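Local coordinates for RNA polymerase sigma factor (Bartonella quintana, PDB 5UXX), which probably directs RNA polymerase to its promoters as a DNA-binding sigma-70 factor of the ECF subfamily, at residues K107-M112 / E158-D163; Q48-M53 / K58-T63; E119-I124 / S150-R155; I24-K29 / T63-E68. One frame throughout, in Å; residues are numbered along the deposited sequence.

Interaction 1 of 4, residues K107-M112 / E158-D163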
loop_
_atom_site.group_PDB
_atom_site.type_symbol
_atom_site.label_atom_id
_atom_site.label_comp_id
_atom_site.label_asym_id
_atom_site.label_seq_id
_atom_site.Cartn_x
_atom_site.Cartn_y
_atom_site.Cartn_z
ATOM N N LYS A 107 -11.706 0.361 -5.595
ATOM C CA LYS A 107 -10.488 -0.297 -6.056
ATOM C C LYS A 107 -10.384 -0.239 -7.577
ATOM O O LYS A 107 -9.306 -0.012 -8.127
ATOM C CB LYS A 107 -10.447 -1.748 -5.571
ATOM C CG LYS A 107 -9.271 -2.562 -6.092
ATOM C CD LYS A 107 -7.937 -1.901 -5.785
ATOM C CE LYS A 107 -6.780 -2.770 -6.260
ATOM N NZ LYS A 107 -5.502 -2.013 -6.345
ATOM N N LYS A 108 -11.514 -0.445 -8.249
ATOM C CA LYS A 108 -11.574 -0.345 -9.702
ATOM C C LYS A 108 -11.225 1.066 -10.164
ATOM O O LYS A 108 -10.598 1.250 -11.205
ATOM C CB LYS A 108 -12.960 -0.747 -10.212
ATOM C CG LYS A 108 -13.246 -2.237 -10.105
ATOM C CD LYS A 108 -14.729 -2.540 -10.254
ATOM C CE LYS A 108 -15.300 -1.940 -11.526
ATOM N NZ LYS A 108 -16.722 -2.333 -11.722
ATOM N N ALA A 109 -11.635 2.058 -9.379
ATOM C CA ALA A 109 -11.313 3.452 -9.668
ATOM C C ALA A 109 -9.816 3.708 -9.506
ATOM O O ALA A 109 -9.203 4.399 -10.321
ATOM C CB ALA A 109 -12.114 4.380 -8.768
ATOM N N LEU A 110 -9.238 3.150 -8.446
ATOM C CA LEU A 110 -7.801 3.246 -8.202
ATOM C C LEU A 110 -7.000 2.652 -9.355
ATOM O O LEU A 110 -5.950 3.175 -9.729
ATOM C CB LEU A 110 -7.429 2.538 -6.898
ATOM C CG LEU A 110 -7.812 3.225 -5.587
ATOM C CD1 LEU A 110 -7.510 2.312 -4.409
ATOM C CD2 LEU A 110 -7.079 4.550 -5.444
ATOM N N ASN A 111 -7.503 1.556 -9.911
ATOM C CA ASN A 111 -6.829 0.870 -11.004
ATOM C C ASN A 111 -6.905 1.641 -12.322
ATOM O O ASN A 111 -6.132 1.384 -13.243
ATOM C CB ASN A 111 -7.416 -0.531 -11.183
ATOM C CG ASN A 111 -6.973 -1.491 -10.094
ATOM O OD1 ASN A 111 -6.250 -1.112 -9.172
ATOM N ND2 ASN A 111 -7.405 -2.742 -10.197
HETATM N N MSE A 112 -7.839 2.584 -12.405
HETATM C CA MSE A 112 -7.959 3.440 -13.581
HETATM C C MSE A 112 -6.832 4.465 -13.618
HETATM O O MSE A 112 -6.490 4.993 -14.675
HETATM C CB MSE A 112 -9.313 4.152 -13.600
HETATM C CG MSE A 112 -10.508 3.230 -13.755
HETATM SE SE MSE A 112 -10.620 2.447 -15.533
HETATM C CE MSE A 112 -10.888 4.080 -16.567
ATOM N N GLU A 158 -13.840 12.518 -10.635
ATOM C CA GLU A 158 -14.613 12.303 -11.851
ATOM C C GLU A 158 -15.034 10.841 -11.975
ATOM O O GLU A 158 -16.138 10.537 -12.424
ATOM C CB GLU A 158 -13.810 12.729 -13.083
ATOM N N LEU A 159 -14.140 9.943 -11.573
ATOM C CA LEU A 159 -14.396 8.507 -11.639
ATOM C C LEU A 159 -15.495 8.078 -10.671
ATOM O O LEU A 159 -16.389 7.313 -11.033
ATOM C CB LEU A 159 -13.112 7.728 -11.346
ATOM C CG LEU A 159 -12.242 7.283 -12.524
ATOM C CD1 LEU A 159 -12.195 8.332 -13.625
ATOM C CD2 LEU A 159 -10.840 6.972 -12.029
ATOM N N LEU A 160 -15.422 8.574 -9.440
ATOM C CA LEU A 160 -16.364 8.181 -8.398
ATOM C C LEU A 160 -17.573 9.108 -8.361
ATOM O O LEU A 160 -18.446 8.969 -7.502
ATOM C CB LEU A 160 -15.669 8.165 -7.035
ATOM C CG LEU A 160 -14.537 7.146 -6.892
ATOM C CD1 LEU A 160 -13.739 7.401 -5.625
ATOM C CD2 LEU A 160 -15.091 5.729 -6.907
ATOM N N LYS A 161 -17.610 10.050 -9.301
ATOM C CA LYS A 161 -18.719 10.989 -9.453
ATOM C C LYS A 161 -19.017 11.765 -8.172
ATOM O O LYS A 161 -20.177 11.973 -7.818
ATOM C CB LYS A 161 -19.980 10.253 -9.918
ATOM N N VAL A 162 -17.965 12.189 -7.480
ATOM C CA VAL A 162 -18.121 12.998 -6.278
ATOM C C VAL A 162 -17.584 14.410 -6.500
ATOM O O VAL A 162 -16.445 14.597 -6.929
ATOM C CB VAL A 162 -17.422 12.356 -5.059
ATOM C CG1 VAL A 162 -18.264 11.215 -4.509
ATOM C CG2 VAL A 162 -16.024 11.872 -5.427
ATOM N N ASP A 163 -18.422 15.402 -6.215
ATOM C CA ASP A 163 -18.090 16.799 -6.471
ATOM C C ASP A 163 -16.942 17.278 -5.587
ATOM O O ASP A 163 -16.288 18.276 -5.890
ATOM C CB ASP A 163 -19.319 17.686 -6.260
#
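Leu159, at the end of helix 142-159, meets two residues of helix 103-112 mainly through CD2. This atom lies 3.6 Å from CB of Met112, modelled as selenomethionine, and Leu159 CD2 is also 3.5 Å from the backbone O of Ala109. In Met112, CG stands anti to the carbonyl carbon (chi1 -65°); CB is the nearest atom, with CG of Met112 next at 4.1 Å from CD2 of Leu159. The backbones come nearest at Ala109 and Leu159, whose CA atoms are 6.2 Å apart, a spacing that the small methyl of Ala109 permits. Leu160 follows as the first residue beyond the helix. Its branch end swings back, bringing CD2 of Leu160 to 3.8 Å from CB of Ala109, and CB of Ala109 also stands 4.3 Å from CB of Leu159. Leu160 also reaches Asp105 and Phe106 of helix 103-112 and an apolar side chain of another protein chain. At Lys161 the backbone takes a positive phi of 55°. Every side-chain atom that meets across the contact is carbon, consistent with apolar burial (162 Å² in all) joining the end of helix 142-159 to helix 103-112, with no polar pair across the two segments.

Interaction 2 of 4, residues Q48-M53 / K58-T63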
loop_
_atom_site.group_PDB
_atom_site.type_symbol
_atom_site.label_atom_id
_atom_site.label_comp_id
_atom_site.label_asym_id
_atom_site.label_seq_id
_atom_site.Cartn_x
_atom_site.Cartn_y
_atom_site.Cartn_z
ATOM N N GLN A 48 16.608 -5.960 9.199
ATOM C CA GLN A 48 16.171 -5.168 10.348
ATOM C C GLN A 48 17.307 -4.377 10.997
ATOM O O GLN A 48 17.080 -3.311 11.566
ATOM C CB GLN A 48 15.488 -6.060 11.390
ATOM C CG GLN A 48 16.383 -7.050 12.103
ATOM C CD GLN A 48 15.621 -7.846 13.143
ATOM O OE1 GLN A 48 15.382 -7.371 14.253
ATOM N NE2 GLN A 48 15.220 -9.061 12.783
ATOM N N ASP A 49 18.527 -4.897 10.908
ATOM C CA ASP A 49 19.672 -4.250 11.534
ATOM C C ASP A 49 20.190 -3.083 10.698
ATOM O O ASP A 49 21.058 -2.333 11.141
ATOM C CB ASP A 49 20.798 -5.261 11.764
ATOM C CG ASP A 49 20.431 -6.322 12.780
ATOM O OD1 ASP A 49 20.267 -5.981 13.971
ATOM O OD2 ASP A 49 20.317 -7.500 12.388
ATOM N N SER A 50 19.659 -2.934 9.489
ATOM C CA SER A 50 20.038 -1.822 8.625
ATOM C C SER A 50 19.061 -0.660 8.775
ATOM O O SER A 50 19.217 0.382 8.138
ATOM C CB SER A 50 20.104 -2.268 7.163
ATOM O OG SER A 50 18.823 -2.636 6.684
ATOM N N PHE A 51 18.053 -0.848 9.621
ATOM C CA PHE A 51 17.081 0.207 9.876
ATOM C C PHE A 51 17.723 1.325 10.684
ATOM O O PHE A 51 18.203 1.107 11.796
ATOM C CB PHE A 51 15.855 -0.339 10.608
ATOM C CG PHE A 51 14.920 0.731 11.096
ATOM C CD1 PHE A 51 14.219 1.518 10.198
ATOM C CD2 PHE A 51 14.744 0.952 12.453
ATOM C CE1 PHE A 51 13.363 2.507 10.643
ATOM C CE2 PHE A 51 13.886 1.938 12.906
ATOM C CZ PHE A 51 13.194 2.717 11.999
ATOM N N GLU A 52 17.726 2.525 10.114
ATOM C CA GLU A 52 18.367 3.670 10.745
ATOM C C GLU A 52 17.555 4.153 11.944
ATOM O O GLU A 52 16.371 4.465 11.821
ATOM C CB GLU A 52 18.553 4.798 9.728
ATOM C CG GLU A 52 19.054 6.104 10.319
ATOM C CD GLU A 52 19.060 7.233 9.306
ATOM O OE1 GLU A 52 18.238 7.192 8.365
ATOM O OE2 GLU A 52 19.886 8.159 9.449
HETATM N N MSE A 53 18.206 4.201 13.102
HETATM C CA MSE A 53 17.555 4.597 14.345
HETATM C C MSE A 53 17.028 6.025 14.269
HETATM O O MSE A 53 17.727 6.931 13.813
HETATM C CB MSE A 53 18.525 4.461 15.522
HETATM C CG MSE A 53 17.894 3.924 16.796
HETATM SE SE MSE A 53 17.544 2.007 16.710
HETATM C CE MSE A 53 19.354 1.360 17.047
ATOM N N LYS A 58 7.686 2.829 9.390
ATOM C CA LYS A 58 6.585 2.563 8.473
ATOM C C LYS A 58 7.006 2.850 7.037
ATOM O O LYS A 58 6.721 2.071 6.130
ATOM C CB LYS A 58 5.358 3.396 8.847
ATOM C CG LYS A 58 4.075 2.965 8.153
ATOM C CD LYS A 58 2.929 3.912 8.473
ATOM C CE LYS A 58 2.720 4.043 9.974
ATOM N NZ LYS A 58 1.731 5.106 10.307
ATOM N N ALA A 59 7.696 3.969 6.839
ATOM C CA ALA A 59 8.192 4.339 5.518
ATOM C C ALA A 59 9.250 3.351 5.037
ATOM O O ALA A 59 9.333 3.043 3.848
ATOM C CB ALA A 59 8.756 5.751 5.540
ATOM N N TRP A 60 10.056 2.861 5.973
ATOM C CA TRP A 60 11.085 1.874 5.669
ATOM C C TRP A 60 10.453 0.571 5.187
ATOM O O TRP A 60 10.914 -0.036 4.220
ATOM C CB TRP A 60 11.958 1.621 6.901
ATOM C CG TRP A 60 13.126 0.715 6.655
ATOM C CD1 TRP A 60 14.280 1.027 5.999
ATOM C CD2 TRP A 60 13.259 -0.650 7.073
ATOM N NE1 TRP A 60 15.121 -0.058 5.976
ATOM C CE2 TRP A 60 14.518 -1.101 6.629
ATOM C CE3 TRP A 60 12.435 -1.535 7.776
ATOM C CZ2 TRP A 60 14.973 -2.397 6.865
ATOM C CZ3 TRP A 60 12.889 -2.821 8.009
ATOM C CH2 TRP A 60 14.146 -3.240 7.555
ATOM N N LEU A 61 9.391 0.154 5.868
ATOM C CA LEU A 61 8.687 -1.079 5.532
ATOM C C LEU A 61 7.930 -0.952 4.214
ATOM O O LEU A 61 7.944 -1.868 3.391
ATOM C CB LEU A 61 7.724 -1.462 6.657
ATOM C CG LEU A 61 8.385 -1.911 7.962
ATOM C CD1 LEU A 61 7.360 -2.035 9.077
ATOM C CD2 LEU A 61 9.115 -3.226 7.760
ATOM N N PHE A 62 7.267 0.185 4.022
ATOM C CA PHE A 62 6.511 0.440 2.800
ATOM C C PHE A 62 7.425 0.480 1.580
ATOM O O PHE A 62 7.037 0.059 0.491
ATOM C CB PHE A 62 5.732 1.752 2.912
ATOM C CG PHE A 62 4.384 1.610 3.568
ATOM C CD1 PHE A 62 4.243 0.932 4.768
ATOM C CD2 PHE A 62 3.256 2.163 2.982
ATOM C CE1 PHE A 62 3.004 0.804 5.370
ATOM C CE2 PHE A 62 2.013 2.039 3.580
ATOM C CZ PHE A 62 1.888 1.359 4.774
ATOM N N THR A 63 8.639 0.988 1.771
ATOM C CA THR A 63 9.627 1.051 0.701
ATOM C C THR A 63 10.000 -0.346 0.212
ATOM O O THR A 63 10.117 -0.583 -0.991
ATOM C CB THR A 63 10.903 1.786 1.156
ATOM O OG1 THR A 63 10.560 3.093 1.632
ATOM C CG2 THR A 63 11.889 1.914 0.002
#
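Phe51 presents its edge to one face of the Trp60 indole in an edge-to-face pair: the centroids of the Phe51 ring and the five-membered ring are 5.4 Å apart and the planes stand at 60°. The leading atom is CD1 of Phe51, 3.8 Å from CG of Trp60 and displaced toward the rim of the indole. Over that same face, CB of Phe51 makes a CH-pi contact with the six-membered ring, 4.2 Å from its centroid and only 9° off the normal. One residue thus spans both halves of the bicycle. At the indole edge, near its plane, OG of Ser50 in one of its two conformers lies 3.9 Å from CZ2 of Trp60; the polar partner of that hydroxyl is the backbone O of Lys47. Gln48 approaches obliquely, its CA 4.0 Å from CH2 of Trp60. CG of Trp60 is anti to the backbone N (chi1 -175°), which swings the indole off helix 57-81 toward the loop, while Ala44 of helix 33-46 and Lys47 also touch it. The aromatic pair thereby fastens the loop between helices 33-46 and 57-81 to the start of the latter. A loop and helix in this place belong to sigma-70 region 2, where, as in other ECF factors, they probably take part in recognising the promoter -10 element.

Interaction 3 of 4, residues E119-I124 / S150-R155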
loop_
_atom_site.group_PDB
_atom_site.type_symbol
_atom_site.label_atom_id
_atom_site.label_comp_id
_atom_site.label_asym_id
_atom_site.label_seq_id
_atom_site.Cartn_x
_atom_site.Cartn_y
_atom_site.Cartn_z
ATOM N N GLU A 119 -0.205 5.049 -6.354
ATOM C CA GLU A 119 0.656 4.926 -5.184
ATOM C C GLU A 119 0.728 6.227 -4.387
ATOM O O GLU A 119 0.664 6.214 -3.157
ATOM C CB GLU A 119 2.061 4.492 -5.594
ATOM C CG GLU A 119 3.023 4.405 -4.426
ATOM C CD GLU A 119 4.371 3.853 -4.823
ATOM O OE1 GLU A 119 4.710 3.907 -6.025
ATOM O OE2 GLU A 119 5.095 3.366 -3.931
ATOM N N ALA A 120 0.867 7.344 -5.093
ATOM C CA ALA A 120 0.987 8.651 -4.453
ATOM C C ALA A 120 -0.243 8.993 -3.615
ATOM O O ALA A 120 -0.118 9.445 -2.477
ATOM C CB ALA A 120 1.228 9.728 -5.498
ATOM N N ILE A 121 -1.428 8.776 -4.178
ATOM C CA ILE A 121 -2.666 9.135 -3.493
ATOM C C ILE A 121 -2.936 8.193 -2.318
ATOM O O ILE A 121 -3.595 8.571 -1.352
ATOM C CB ILE A 121 -3.875 9.138 -4.464
ATOM C CG1 ILE A 121 -5.075 9.849 -3.831
ATOM C CG2 ILE A 121 -4.239 7.727 -4.906
ATOM C CD1 ILE A 121 -4.827 11.309 -3.533
ATOM N N ILE A 122 -2.417 6.971 -2.399
ATOM C CA ILE A 122 -2.535 6.023 -1.295
ATOM C C ILE A 122 -1.591 6.404 -0.158
ATOM O O ILE A 122 -1.988 6.433 1.007
ATOM C CB ILE A 122 -2.244 4.578 -1.751
ATOM C CG1 ILE A 122 -3.382 4.061 -2.633
ATOM C CG2 ILE A 122 -2.074 3.659 -0.552
ATOM C CD1 ILE A 122 -4.738 4.096 -1.961
ATOM N N LEU A 123 -0.341 6.700 -0.504
ATOM C CA LEU A 123 0.666 7.075 0.485
ATOM C C LEU A 123 0.280 8.347 1.232
ATOM O O LEU A 123 0.433 8.434 2.450
ATOM C CB LEU A 123 2.031 7.261 -0.182
ATOM C CG LEU A 123 2.746 6.000 -0.669
ATOM C CD1 LEU A 123 4.016 6.371 -1.413
ATOM C CD2 LEU A 123 3.058 5.074 0.494
ATOM N N ILE A 124 -0.225 9.329 0.494
ATOM C CA ILE A 124 -0.571 10.623 1.070
ATOM C C ILE A 124 -1.985 10.643 1.647
ATOM O O ILE A 124 -2.200 11.089 2.775
ATOM C CB ILE A 124 -0.443 11.745 0.020
ATOM C CG1 ILE A 124 1.018 11.919 -0.395
ATOM C CG2 ILE A 124 -0.992 13.055 0.562
ATOM C CD1 ILE A 124 1.913 12.401 0.727
ATOM N N SER A 150 -2.451 15.684 -6.891
ATOM C CA SER A 150 -3.471 16.558 -7.463
ATOM C C SER A 150 -4.166 15.920 -8.662
ATOM O O SER A 150 -5.391 15.970 -8.773
ATOM C CB SER A 150 -2.856 17.898 -7.872
ATOM O OG SER A 150 -2.484 18.657 -6.736
ATOM N N ARG A 151 -3.385 15.327 -9.560
ATOM C CA ARG A 151 -3.947 14.676 -10.739
ATOM C C ARG A 151 -4.766 13.446 -10.354
ATOM O O ARG A 151 -5.839 13.207 -10.909
ATOM C CB ARG A 151 -2.843 14.290 -11.732
ATOM C CG ARG A 151 -2.174 15.487 -12.397
ATOM C CD ARG A 151 -1.092 15.083 -13.396
ATOM N NE ARG A 151 0.038 14.394 -12.778
ATOM C CZ ARG A 151 0.248 13.083 -12.856
ATOM N NH1 ARG A 151 1.303 12.542 -12.267
ATOM N NH2 ARG A 151 -0.591 12.315 -13.533
ATOM N N ALA A 152 -4.258 12.671 -9.400
ATOM C CA ALA A 152 -4.957 11.479 -8.931
ATOM C C ALA A 152 -6.269 11.842 -8.245
ATOM O O ALA A 152 -7.283 11.171 -8.432
ATOM C CB ALA A 152 -4.073 10.680 -7.986
ATOM N N ARG A 153 -6.240 12.905 -7.448
ATOM C CA ARG A 153 -7.425 13.344 -6.722
ATOM C C ARG A 153 -8.524 13.788 -7.684
ATOM O O ARG A 153 -9.678 13.391 -7.537
ATOM C CB ARG A 153 -7.075 14.477 -5.755
ATOM C CG ARG A 153 -8.234 14.911 -4.871
ATOM C CD ARG A 153 -8.208 16.406 -4.602
ATOM N NE ARG A 153 -9.459 16.869 -4.008
ATOM C CZ ARG A 153 -9.680 18.117 -3.607
ATOM N NH1 ARG A 153 -8.731 19.033 -3.733
ATOM N NH2 ARG A 153 -10.851 18.448 -3.080
ATOM N N ASN A 154 -8.158 14.598 -8.673
ATOM C CA ASN A 154 -9.125 15.106 -9.641
ATOM C C ASN A 154 -9.719 14.003 -10.511
ATOM O O ASN A 154 -10.889 14.060 -10.884
ATOM C CB ASN A 154 -8.481 16.169 -10.533
ATOM C CG ASN A 154 -8.211 17.465 -9.795
ATOM O OD1 ASN A 154 -8.831 17.752 -8.771
ATOM N ND2 ASN A 154 -7.282 18.260 -10.315
ATOM N N ARG A 155 -8.909 12.999 -10.828
ATOM C CA ARG A 155 -9.375 11.873 -11.630
ATOM C C ARG A 155 -10.327 10.983 -10.836
ATOM O O ARG A 155 -11.329 10.504 -11.367
ATOM C CB ARG A 155 -8.191 11.052 -12.144
ATOM C CG ARG A 155 -8.587 9.937 -13.098
ATOM C CD ARG A 155 -7.535 9.717 -14.173
ATOM N NE ARG A 155 -7.730 8.453 -14.878
ATOM C CZ ARG A 155 -8.676 8.236 -15.786
ATOM N NH1 ARG A 155 -9.525 9.201 -16.113
ATOM N NH2 ARG A 155 -8.772 7.049 -16.372
#
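Ile121 of helix 115-125 and Ala152 of helix 142-159 form a buried, apolar helix-to-helix contact inside the helix-turn-helix domain of sigma-70 region 4. By its place in this family, helix 142-159 is probably the recognition helix and helix 115-125 one of the helices that support it. The evidence for close packing is in the backbones: the CA atoms of Ile121 and Ala152 are 6.3 Å apart, near enough that CB of Ile121 rests 3.8 Å from CB of Ala152. Both of these CB atoms point across the interface, and a methyl on one side lets the branched side chain on the other come in at its root. The contact is small, 106 Å² in all, and is extended by neighbours. Ile121 also packs on Val149, one turn before Ala152 on its helix, while Leu113, in the short link between helices 103-112 and 115-125, touches both Ile121 and Ala152. An apolar side chain of another protein chain adds to the cover of Ile121, and the guanidinium end of Arg153 leads away from residues 119-124, NH1 making a weak hydrogen bond to the backbone of that other chain. In Ile121, CG1 stands anti to the backbone N (chi1 -166°), which carries CD1 along to the base of Arg153, Ile121 CD1 ending 4.5 Å from Arg153 CB.

Interaction 4 of 4, residues I24-K29 / T63-E68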
loop_
_atom_site.group_PDB
_atom_site.type_symbol
_atom_site.label_atom_id
_atom_site.label_comp_id
_atom_site.label_asym_id
_atom_site.label_seq_id
_atom_site.Cartn_x
_atom_site.Cartn_y
_atom_site.Cartn_z
ATOM N N ILE A 24 -2.697 -4.392 -0.925
ATOM C CA ILE A 24 -3.967 -4.612 -1.607
ATOM C C ILE A 24 -4.318 -3.421 -2.499
ATOM O O ILE A 24 -4.781 -3.592 -3.627
ATOM C CB ILE A 24 -5.105 -4.871 -0.596
ATOM C CG1 ILE A 24 -4.922 -6.242 0.059
ATOM C CG2 ILE A 24 -6.465 -4.791 -1.272
ATOM C CD1 ILE A 24 -5.834 -6.489 1.240
ATOM N N SER A 25 -4.075 -2.215 -1.993
ATOM C CA SER A 25 -4.321 -0.996 -2.757
ATOM C C SER A 25 -3.421 -0.920 -3.986
ATOM O O SER A 25 -3.817 -0.399 -5.030
ATOM C CB SER A 25 -4.106 0.238 -1.877
ATOM O OG SER A 25 -4.946 0.210 -0.738
ATOM N N LEU A 26 -2.208 -1.444 -3.851
ATOM C CA LEU A 26 -1.198 -1.355 -4.898
ATOM C C LEU A 26 -1.359 -2.437 -5.965
ATOM O O LEU A 26 -1.061 -2.211 -7.138
ATOM C CB LEU A 26 0.198 -1.447 -4.278
ATOM C CG LEU A 26 1.253 -0.435 -4.723
ATOM C CD1 LEU A 26 0.741 0.986 -4.556
ATOM C CD2 LEU A 26 2.539 -0.638 -3.936
ATOM N N SER A 27 -1.838 -3.606 -5.553
ATOM C CA SER A 27 -1.851 -4.785 -6.415
ATOM C C SER A 27 -2.865 -4.696 -7.551
ATOM O O SER A 27 -3.931 -4.098 -7.406
ATOM C CB SER A 27 -2.130 -6.038 -5.584
ATOM O OG SER A 27 -3.503 -6.128 -5.245
ATOM N N SER A 28 -2.517 -5.301 -8.684
ATOM C CA SER A 28 -3.407 -5.362 -9.838
ATOM C C SER A 28 -4.093 -6.722 -9.907
ATOM O O SER A 28 -5.029 -6.922 -10.683
ATOM C CB SER A 28 -2.634 -5.091 -11.129
ATOM O OG SER A 28 -1.593 -6.037 -11.308
ATOM N N LYS A 29 -3.616 -7.655 -9.091
ATOM C CA LYS A 29 -4.220 -8.977 -8.983
ATOM C C LYS A 29 -4.598 -9.256 -7.532
ATOM O O LYS A 29 -3.770 -9.126 -6.630
ATOM C CB LYS A 29 -3.268 -10.055 -9.507
ATOM N N THR A 63 8.639 0.988 1.771
ATOM C CA THR A 63 9.627 1.051 0.701
ATOM C C THR A 63 10.000 -0.346 0.212
ATOM O O THR A 63 10.117 -0.583 -0.991
ATOM C CB THR A 63 10.903 1.786 1.156
ATOM O OG1 THR A 63 10.560 3.093 1.632
ATOM C CG2 THR A 63 11.889 1.914 0.002
ATOM N N ILE A 64 10.185 -1.268 1.153
ATOM C CA ILE A 64 10.516 -2.648 0.814
ATOM C C ILE A 64 9.392 -3.309 0.020
ATOM O O ILE A 64 9.641 -3.962 -0.994
ATOM C CB ILE A 64 10.803 -3.481 2.078
ATOM C CG1 ILE A 64 12.047 -2.948 2.794
ATOM C CG2 ILE A 64 10.983 -4.950 1.723
ATOM C CD1 ILE A 64 12.340 -3.640 4.109
ATOM N N LEU A 65 8.157 -3.123 0.476
ATOM C CA LEU A 65 6.998 -3.704 -0.195
ATOM C C LEU A 65 6.804 -3.093 -1.578
ATOM O O LEU A 65 6.550 -3.809 -2.547
ATOM C CB LEU A 65 5.732 -3.519 0.649
ATOM C CG LEU A 65 4.490 -4.305 0.210
ATOM C CD1 LEU A 65 3.694 -4.770 1.418
ATOM C CD2 LEU A 65 3.605 -3.480 -0.714
ATOM N N ARG A 66 6.912 -1.770 -1.660
ATOM C CA ARG A 66 6.782 -1.064 -2.930
ATOM C C ARG A 66 7.776 -1.569 -3.972
ATOM O O ARG A 66 7.408 -1.838 -5.114
ATOM C CB ARG A 66 6.980 0.440 -2.729
ATOM C CG ARG A 66 7.362 1.165 -4.006
ATOM C CD ARG A 66 8.182 2.412 -3.738
ATOM N NE ARG A 66 8.943 2.811 -4.921
ATOM C CZ ARG A 66 8.477 3.601 -5.883
ATOM N NH1 ARG A 66 7.247 4.086 -5.809
ATOM N NH2 ARG A 66 9.243 3.907 -6.920
ATOM N N ASN A 67 9.032 -1.716 -3.563
ATOM C CA ASN A 67 10.086 -2.108 -4.487
ATOM C C ASN A 67 9.957 -3.565 -4.903
ATOM O O ASN A 67 10.253 -3.923 -6.042
ATOM C CB ASN A 67 11.462 -1.856 -3.867
ATOM C CG ASN A 67 11.817 -0.383 -3.820
ATOM O OD1 ASN A 67 11.374 0.402 -4.660
ATOM N ND2 ASN A 67 12.622 0.003 -2.836
ATOM N N GLU A 68 9.509 -4.402 -3.974
ATOM C CA GLU A 68 9.271 -5.805 -4.275
ATOM C C GLU A 68 8.101 -5.948 -5.239
ATOM O O GLU A 68 8.118 -6.800 -6.126
ATOM C CB GLU A 68 9.008 -6.600 -2.993
ATOM C CG GLU A 68 8.620 -8.055 -3.225
ATOM C CD GLU A 68 9.718 -8.865 -3.897
ATOM O OE1 GLU A 68 10.893 -8.445 -3.850
ATOM O OE2 GLU A 68 9.400 -9.925 -4.476
#
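The helical bundle of sigma-70 region 2 is joined here, where Leu26 in the last turn of helix 7-26 faces Leu65 and Arg66 of helix 57-81. The backbones stand well apart, CA of Leu26 and CA of Arg66 being 8.2 Å from each other, so the gap is bridged by leucine side chains from both helices. On the Leu26 side CD2 does the touching, at 4.4 Å from CD2 of Leu65 and again 4.4 Å from CA of Arg66, the outer limit of van der Waals contact. The chi1 of Leu26, -133°, lies off the staggered positions, which may reflect the model. Arg66 offers only its base; its extended chain leads away, and Arg66 NH1 forms a salt bridge with Glu119 OE1. A weak bond from Arg66 NE to OD1 of Asn67, 3.4 Å long, may help fix the guanidinium's turn. Ser27, the first residue to leave helical angles, sends OG back to O of Ile24 at 3.3 Å, tilted from the carbonyl plane. Lys107 NZ donates hydrogen bonds to the O atoms of Ser25 and Ser27, and its charge would probably suit this C-terminal helix end. Leu65 packs further on Leu19, Phe22 and Ala23 of helix 7-26 and on Leu36 and Thr40 of helix 33-46, sitting among three helices, while Arg66 rests on Ile137 and Cys138 of helix 131-138.

In the fold
From the N terminus, interaction 4 opens first, at the end of helix 7-26, and closes on helix 57-81; interaction 2 is nested inside its loop, and the two share Thr63. Both lie in region 2. Interaction 1 opens afterwards on helix 103-112 and closes at the end of helix 142-159, with interaction 3 nested within it, so the chain makes two nested pairs in series. The pairs are tied across regions: interaction 4 touches both 1 and 3 through polar bonds, and Phe62 of interaction 2 packs on Leu123 of interaction 3. Interactions 1 and 2 lie on opposite sides of the chain's centre, their own centres about 32 Å apart.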